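Local coordinates for CrtC domain-containing protein (Fusarium vanettenii 77-13-4, PDB 7A0Q) that probably adds water to kievitone, an isoflavonoid phytoalexin of bean plants, as a fungal hydratase of the lyase class, at residues 271-276 and 280-285; 96-101 and 300-305. One frame throughout, in Å; residues are numbered along the deposited sequence.

Interaction 1 ties strand 259-275 to strand 282-291 within the C-terminal lipocalin-like barrel, whereas interaction 2 carries the next strand of that barrel, 295-308, across to the N-terminal lipocalin domain. Their centres lie about 14 Å apart, and they touch directly: Leu-285 O is 2.9 Å from Ser-301 N, and Arg-272 NH2 reaches Ser-301 O at 3.1 Å, both probable hydrogen bonds. Tyr-274 CG packs on Glu-304 O at 3.5 Å. Both segments of interaction 1 fall between those of interaction 2 in sequence. At the hairpin end of interaction 1, the side chain of Val-281 is about 5 Å from a sugar of a glycan attached to the protein, not a pocket ligand.

Interaction 1: residues 271-276 and 280-285; sequences KRTYES and RVTYPL
The beta hairpin of strands 259-275 and 282-291 is held near its turn by Tyr-274 and Tyr-283, an antiparallel hydrogen-bonded pair. Tyr-274 N donates to Tyr-283 O over 3.0 Å, and the return bond, Tyr-283 N to Tyr-274 O, is 2.8 Å. Nearer the turn, Ser-276 N donates to Val-281 O at 2.9 Å. The two tyrosine side chains leave the same face of the sheet and run side by side in the same direction, CD2 to CD2 3.9 Å apart; Tyr-283 CD2 comes at the edge of the Tyr-274 ring. They do so although their first torsions differ: CG of Tyr-274 lies opposite its own backbone N (chi1 -179°), that of Tyr-283 beside its N (chi1 -57°).

This is one step of an eight-stranded antiparallel barrel, the lipocalin-like architecture, and the next strand, 295-308, supplies Glu-307, whose OE2 is hydrogen-bonded to both Ser-276 OG and Tyr-283 OH. A tyrosine suits position 283 because its ring can be buried while its hydroxyl reaches that carboxylate; the small Ser-276 lets its CB come within 3.8 Å of Tyr-283 CE2. The other face of the hairpin carries Thr-273 and Thr-282, beta-branched residues that favour extended chain, with Thr-273 CB 3.6 Å from Thr-282 CG2.

At the far end, where the chain turns a corner, Arg-272 curls back through a bend at its third torsion. Leu-285 CB sits 3.7 Å above the guanidinium plane, toward its rim, and Arg-272 NH2 makes a weak bond of 3.1 Å to Leu-285 O. NH2 is also hydrogen-bonded to Ser-301 O, and Asp-286, salt-bridged to NE, probably balances the charge.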
loop_
_atom_site.group_PDB
_atom_site.type_symbol
_atom_site.label_atom_id
_atom_site.label_comp_id
_atom_site.label_asym_id
_atom_site.label_seq_id
_atom_site.Cartn_x
_atom_site.Cartn_y
_atom_site.Cartn_z
ATOM N N LYS A 271 21.887 8.153 6.001
ATOM C CA LYS A 271 23.165 7.622 5.536
ATOM C C LYS A 271 23.084 7.253 4.062
ATOM O O LYS A 271 24.021 7.504 3.296
ATOM C CB LYS A 271 23.582 6.410 6.367
ATOM C CG LYS A 271 23.929 6.714 7.816
ATOM C CD LYS A 271 23.641 5.515 8.712
ATOM C CE LYS A 271 24.923 4.872 9.231
ATOM N NZ LYS A 271 24.642 3.703 10.116
ATOM N N ARG A 272 21.962 6.669 3.648
ATOM C CA ARG A 272 21.661 6.389 2.251
ATOM C C ARG A 272 20.451 7.214 1.844
ATOM O O ARG A 272 19.487 7.335 2.607
ATOM C CB ARG A 272 21.364 4.911 2.019
ATOM C CG ARG A 272 22.413 3.952 2.544
ATOM C CD ARG A 272 22.118 2.532 2.092
ATOM N NE ARG A 272 20.757 2.124 2.431
ATOM C CZ ARG A 272 19.966 1.420 1.627
ATOM N NH1 ARG A 272 20.398 1.042 0.433
ATOM N NH2 ARG A 272 18.741 1.091 2.018
ATOM N N THR A 273 20.507 7.799 0.654
ATOM C CA THR A 273 19.434 8.663 0.196
ATOM C C THR A 273 19.156 8.396 -1.272
ATOM O O THR A 273 19.964 7.793 -1.983
ATOM C CB THR A 273 19.759 10.155 0.387
ATOM O OG1 THR A 273 20.951 10.487 -0.337
ATOM C CG2 THR A 273 19.937 10.499 1.862
ATOM N N TYR A 274 17.985 8.852 -1.710
ATOM C CA TYR A 274 17.638 8.912 -3.125
ATOM C C TYR A 274 17.076 10.294 -3.419
ATOM O O TYR A 274 16.055 10.685 -2.845
ATOM C CB TYR A 274 16.619 7.838 -3.520
ATOM C CG TYR A 274 16.296 7.907 -4.997
ATOM C CD1 TYR A 274 17.260 7.584 -5.950
ATOM C CD2 TYR A 274 15.049 8.331 -5.445
ATOM C CE1 TYR A 274 16.990 7.665 -7.296
ATOM C CE2 TYR A 274 14.766 8.411 -6.804
ATOM C CZ TYR A 274 15.748 8.078 -7.724
ATOM O OH TYR A 274 15.498 8.151 -9.078
ATOM N N GLU A 275 17.732 11.032 -4.310
ATOM C CA GLU A 275 17.200 12.322 -4.726
ATOM C C GLU A 275 16.085 12.118 -5.742
ATOM O O GLU A 275 16.251 11.387 -6.720
ATOM C CB GLU A 275 18.301 13.210 -5.314
ATOM C CG GLU A 275 19.398 13.580 -4.330
ATOM C CD GLU A 275 18.954 14.621 -3.318
ATOM O OE1 GLU A 275 17.866 15.213 -3.497
ATOM O OE2 GLU A 275 19.698 14.864 -2.337
ATOM N N SER A 276 14.949 12.769 -5.497
ATOM C CA SER A 276 13.812 12.703 -6.404
ATOM C C SER A 276 14.192 13.192 -7.794
ATOM O O SER A 276 14.947 14.156 -7.949
ATOM C CB SER A 276 12.662 13.547 -5.858
ATOM O OG SER A 276 11.586 13.581 -6.776
ATOM N N ARG A 280 12.975 18.018 -6.052
ATOM C CA ARG A 280 12.314 18.752 -4.982
ATOM C C ARG A 280 12.572 18.198 -3.592
ATOM O O ARG A 280 12.323 18.908 -2.613
ATOM C CB ARG A 280 10.798 18.784 -5.217
ATOM C CG ARG A 280 10.399 19.368 -6.542
ATOM C CD ARG A 280 10.456 20.881 -6.515
ATOM N NE ARG A 280 9.648 21.450 -7.588
ATOM C CZ ARG A 280 9.403 22.747 -7.730
ATOM N NH1 ARG A 280 9.910 23.615 -6.866
ATOM N NH2 ARG A 280 8.656 23.178 -8.740
ATOM N N VAL A 281 13.050 16.962 -3.467
ATOM C CA VAL A 281 13.138 16.333 -2.156
ATOM C C VAL A 281 14.168 15.214 -2.204
ATOM O O VAL A 281 14.391 14.597 -3.250
ATOM C CB VAL A 281 11.746 15.823 -1.700
ATOM C CG1 VAL A 281 11.275 14.678 -2.580
ATOM C CG2 VAL A 281 11.773 15.416 -0.237
ATOM N N THR A 282 14.803 14.963 -1.061
ATOM C CA THR A 282 15.739 13.864 -0.855
ATOM C C THR A 282 15.082 12.833 0.054
ATOM O O THR A 282 14.757 13.140 1.207
ATOM C CB THR A 282 17.034 14.359 -0.214
ATOM O OG1 THR A 282 17.534 15.477 -0.954
ATOM C CG2 THR A 282 18.074 13.255 -0.185
ATOM N N TYR A 283 14.908 11.613 -0.453
ATOM C CA TYR A 283 14.285 10.585 0.375
ATOM C C TYR A 283 15.331 9.866 1.225
ATOM O O TYR A 283 16.393 9.503 0.718
ATOM C CB TYR A 283 13.567 9.550 -0.487
ATOM C CG TYR A 283 12.518 10.107 -1.419
ATOM C CD1 TYR A 283 11.329 10.635 -0.928
ATOM C CD2 TYR A 283 12.711 10.091 -2.796
ATOM C CE1 TYR A 283 10.366 11.138 -1.787
ATOM C CE2 TYR A 283 11.756 10.597 -3.656
ATOM C CZ TYR A 283 10.583 11.108 -3.151
ATOM O OH TYR A 283 9.640 11.604 -4.017
ATOM N N PRO A 284 15.048 9.624 2.504
ATOM C CA PRO A 284 15.864 8.678 3.268
ATOM C C PRO A 284 15.589 7.257 2.801
ATOM O O PRO A 284 14.529 6.955 2.244
ATOM C CB PRO A 284 15.391 8.889 4.707
ATOM C CG PRO A 284 13.943 9.285 4.545
ATOM C CD PRO A 284 13.860 10.070 3.259
ATOM N N LEU A 285 16.559 6.368 3.035
ATOM C CA LEU A 285 16.457 4.986 2.571
ATOM C C LEU A 285 16.580 3.959 3.693
ATOM O O LEU A 285 16.604 2.760 3.415
ATOM C CB LEU A 285 17.506 4.699 1.491
ATOM C CG LEU A 285 17.288 5.383 0.144
ATOM C CD1 LEU A 285 18.309 4.878 -0.859
ATOM C CD2 LEU A 285 15.868 5.135 -0.387
#

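Interaction 2: residues 96-101 and 300-305; sequences ETNEYH and SSYTED
Asn-98 pushes its side-chain amide between Tyr-302 and Thr-303, and this belongs to the closely fitted part of a surface contact. Its OD1 lies 3.4 Å from Tyr-302 CE2, with amide and ring planes 86° apart, almost perpendicular. On the other branch, ND2 is 3.5 Å from Thr-303 OG1 as the two side chains pass each other running in opposing senses. Asparagine suits the place twice over: its amide is short and flat enough to fit here, and its backbone has a positive phi, a shape this residue tolerates well in tight turns. Asn-98 is the middle residue of an ST turn in which Thr-97 OG1 accepts from Glu-99 N.

Tyr-100 and Asp-305 pack just as closely. Asp-305 O lies over one face of the Tyr-100 ring, 3.4 Å above its plane and offset toward the rim. A chi1 of 172° carries the ring toward 300-305, and chi2 of 80° turns its face to Asp-305 O. The ring's carbon surface bears a carbonyl oxygen that also accepts a hydrogen bond from a water, while Asp-305 OD1 remains 3.8 Å from Tyr-100 CE2.

The loose part is the gap between the two backbones, which that water spans: it donates to Asp-305 O at 2.8 Å and only weakly to Asn-98 O, 3.4 Å away.

The contact joins the two lipocalin-type domains: the turn between strands 86-94 and 100-107 meets the irregular break within strand 295-308. Tyr-302 OH donates to Leu-95 O in that turn, its ring meets Phe-321 of strand 317-328 edge-to-face, and Leu-93 of strand 86-94 touches both Tyr-100 and Thr-303.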
loop_
_atom_site.group_PDB
_atom_site.type_symbol
_atom_site.label_atom_id
_atom_site.label_comp_id
_atom_site.label_asym_id
_atom_site.label_seq_id
_atom_site.Cartn_x
_atom_site.Cartn_y
_atom_site.Cartn_z
ATOM N N GLU A 96 15.435 -9.877 -8.171
ATOM C CA GLU A 96 16.749 -10.452 -8.439
ATOM C C GLU A 96 17.726 -9.404 -8.958
ATOM O O GLU A 96 18.885 -9.362 -8.531
ATOM C CB GLU A 96 16.629 -11.595 -9.448
ATOM C CG GLU A 96 17.965 -12.265 -9.774
ATOM C CD GLU A 96 17.987 -12.891 -11.162
ATOM O OE1 GLU A 96 19.098 -13.121 -11.689
ATOM O OE2 GLU A 96 16.899 -13.146 -11.728
ATOM N N THR A 97 17.282 -8.554 -9.881
ATOM C CA THR A 97 18.169 -7.654 -10.604
ATOM C C THR A 97 18.036 -6.195 -10.201
ATOM O O THR A 97 18.864 -5.379 -10.627
ATOM C CB THR A 97 17.902 -7.758 -12.110
ATOM O OG1 THR A 97 16.602 -7.213 -12.389
ATOM C CG2 THR A 97 17.946 -9.206 -12.555
ATOM N N ASN A 98 17.018 -5.847 -9.411
ATOM C CA ASN A 98 16.633 -4.483 -9.046
ATOM C C ASN A 98 16.068 -3.685 -10.215
ATOM O O ASN A 98 15.853 -2.474 -10.071
ATOM C CB ASN A 98 17.784 -3.685 -8.417
ATOM C CG ASN A 98 18.208 -4.234 -7.071
ATOM O OD1 ASN A 98 17.445 -4.928 -6.396
ATOM N ND2 ASN A 98 19.437 -3.929 -6.673
ATOM N N GLU A 99 15.809 -4.312 -11.362
ATOM C CA GLU A 99 15.246 -3.570 -12.483
ATOM C C GLU A 99 13.866 -3.037 -12.119
ATOM O O GLU A 99 13.007 -3.782 -11.640
ATOM C CB GLU A 99 15.159 -4.447 -13.733
ATOM C CG GLU A 99 14.691 -3.674 -14.966
ATOM C CD GLU A 99 14.603 -4.530 -16.221
ATOM O OE1 GLU A 99 13.962 -4.087 -17.197
ATOM O OE2 GLU A 99 15.166 -5.646 -16.232
ATOM N N TYR A 100 13.654 -1.746 -12.369
ATOM C CA TYR A 100 12.474 -1.039 -11.886
ATOM C C TYR A 100 11.898 -0.183 -13.002
ATOM O O TYR A 100 12.640 0.516 -13.696
ATOM C CB TYR A 100 12.848 -0.181 -10.673
ATOM C CG TYR A 100 11.774 0.761 -10.161
ATOM C CD1 TYR A 100 10.737 0.298 -9.358
ATOM C CD2 TYR A 100 11.826 2.126 -10.443
ATOM C CE1 TYR A 100 9.772 1.164 -8.864
ATOM C CE2 TYR A 100 10.861 3.003 -9.954
ATOM C CZ TYR A 100 9.833 2.515 -9.170
ATOM O OH TYR A 100 8.867 3.375 -8.685
ATOM N N HIS A 101 10.579 -0.246 -13.175
ATOM C CA HIS A 101 9.875 0.573 -14.151
ATOM C C HIS A 101 8.644 1.173 -13.497
ATOM O O HIS A 101 7.996 0.519 -12.676
ATOM C CB HIS A 101 9.470 -0.247 -15.371
ATOM C CG HIS A 101 10.638 -0.811 -16.116
ATOM N ND1 HIS A 101 11.364 -0.073 -17.026
ATOM C CD2 HIS A 101 11.232 -2.025 -16.055
ATOM C CE1 HIS A 101 12.343 -0.815 -17.509
ATOM N NE2 HIS A 101 12.287 -2.003 -16.935
ATOM N N SER A 300 15.047 -1.076 5.824
ATOM C CA SER A 300 15.940 -0.636 4.758
ATOM C C SER A 300 15.263 -0.780 3.408
ATOM O O SER A 300 14.710 -1.840 3.097
ATOM C CB SER A 300 17.244 -1.437 4.768
ATOM O OG SER A 300 17.874 -1.322 6.029
ATOM N N SER A 301 15.326 0.273 2.604
ATOM C CA SER A 301 14.809 0.179 1.249
ATOM C C SER A 301 15.648 -0.811 0.445
ATOM O O SER A 301 16.879 -0.839 0.553
ATOM C CB SER A 301 14.798 1.551 0.584
ATOM O OG SER A 301 14.181 1.481 -0.692
ATOM N N TYR A 302 14.967 -1.631 -0.357
ATOM C CA TYR A 302 15.624 -2.727 -1.070
ATOM C C TYR A 302 16.591 -2.214 -2.134
ATOM O O TYR A 302 17.654 -2.808 -2.358
ATOM C CB TYR A 302 14.558 -3.614 -1.705
ATOM C CG TYR A 302 15.022 -4.966 -2.200
ATOM C CD1 TYR A 302 15.215 -6.024 -1.316
ATOM C CD2 TYR A 302 15.223 -5.196 -3.553
ATOM C CE1 TYR A 302 15.618 -7.270 -1.770
ATOM C CE2 TYR A 302 15.622 -6.432 -4.014
ATOM C CZ TYR A 302 15.820 -7.463 -3.116
ATOM O OH TYR A 302 16.211 -8.700 -3.575
ATOM N N THR A 303 16.224 -1.135 -2.816
ATOM C CA THR A 303 17.068 -0.509 -3.821
ATOM C C THR A 303 16.727 0.974 -3.862
ATOM O O THR A 303 15.657 1.394 -3.413
ATOM C CB THR A 303 16.893 -1.171 -5.195
ATOM O OG1 THR A 303 17.961 -0.764 -6.057
ATOM C CG2 THR A 303 15.557 -0.782 -5.829
ATOM N N GLU A 304 17.658 1.770 -4.393
ATOM C CA GLU A 304 17.583 3.222 -4.233
ATOM C C GLU A 304 16.389 3.817 -4.974
ATOM O O GLU A 304 15.565 4.522 -4.380
ATOM C CB GLU A 304 18.882 3.883 -4.712
ATOM C CG GLU A 304 20.103 3.615 -3.845
ATOM C CD GLU A 304 20.701 2.235 -4.078
ATOM O OE1 GLU A 304 20.275 1.550 -5.031
ATOM O OE2 GLU A 304 21.603 1.839 -3.311
ATOM N N ASP A 305 16.295 3.574 -6.280
ATOM C CA ASP A 305 15.267 4.191 -7.118
ATOM C C ASP A 305 14.000 3.340 -7.066
ATOM O O ASP A 305 13.922 2.275 -7.683
ATOM C CB ASP A 305 15.772 4.350 -8.548
ATOM C CG ASP A 305 14.728 4.956 -9.483
ATOM O OD1 ASP A 305 13.676 5.439 -9.005
ATOM O OD2 ASP A 305 14.970 4.952 -10.710
HETATM O O HOH W 1 15.785 0.799 -9.207
#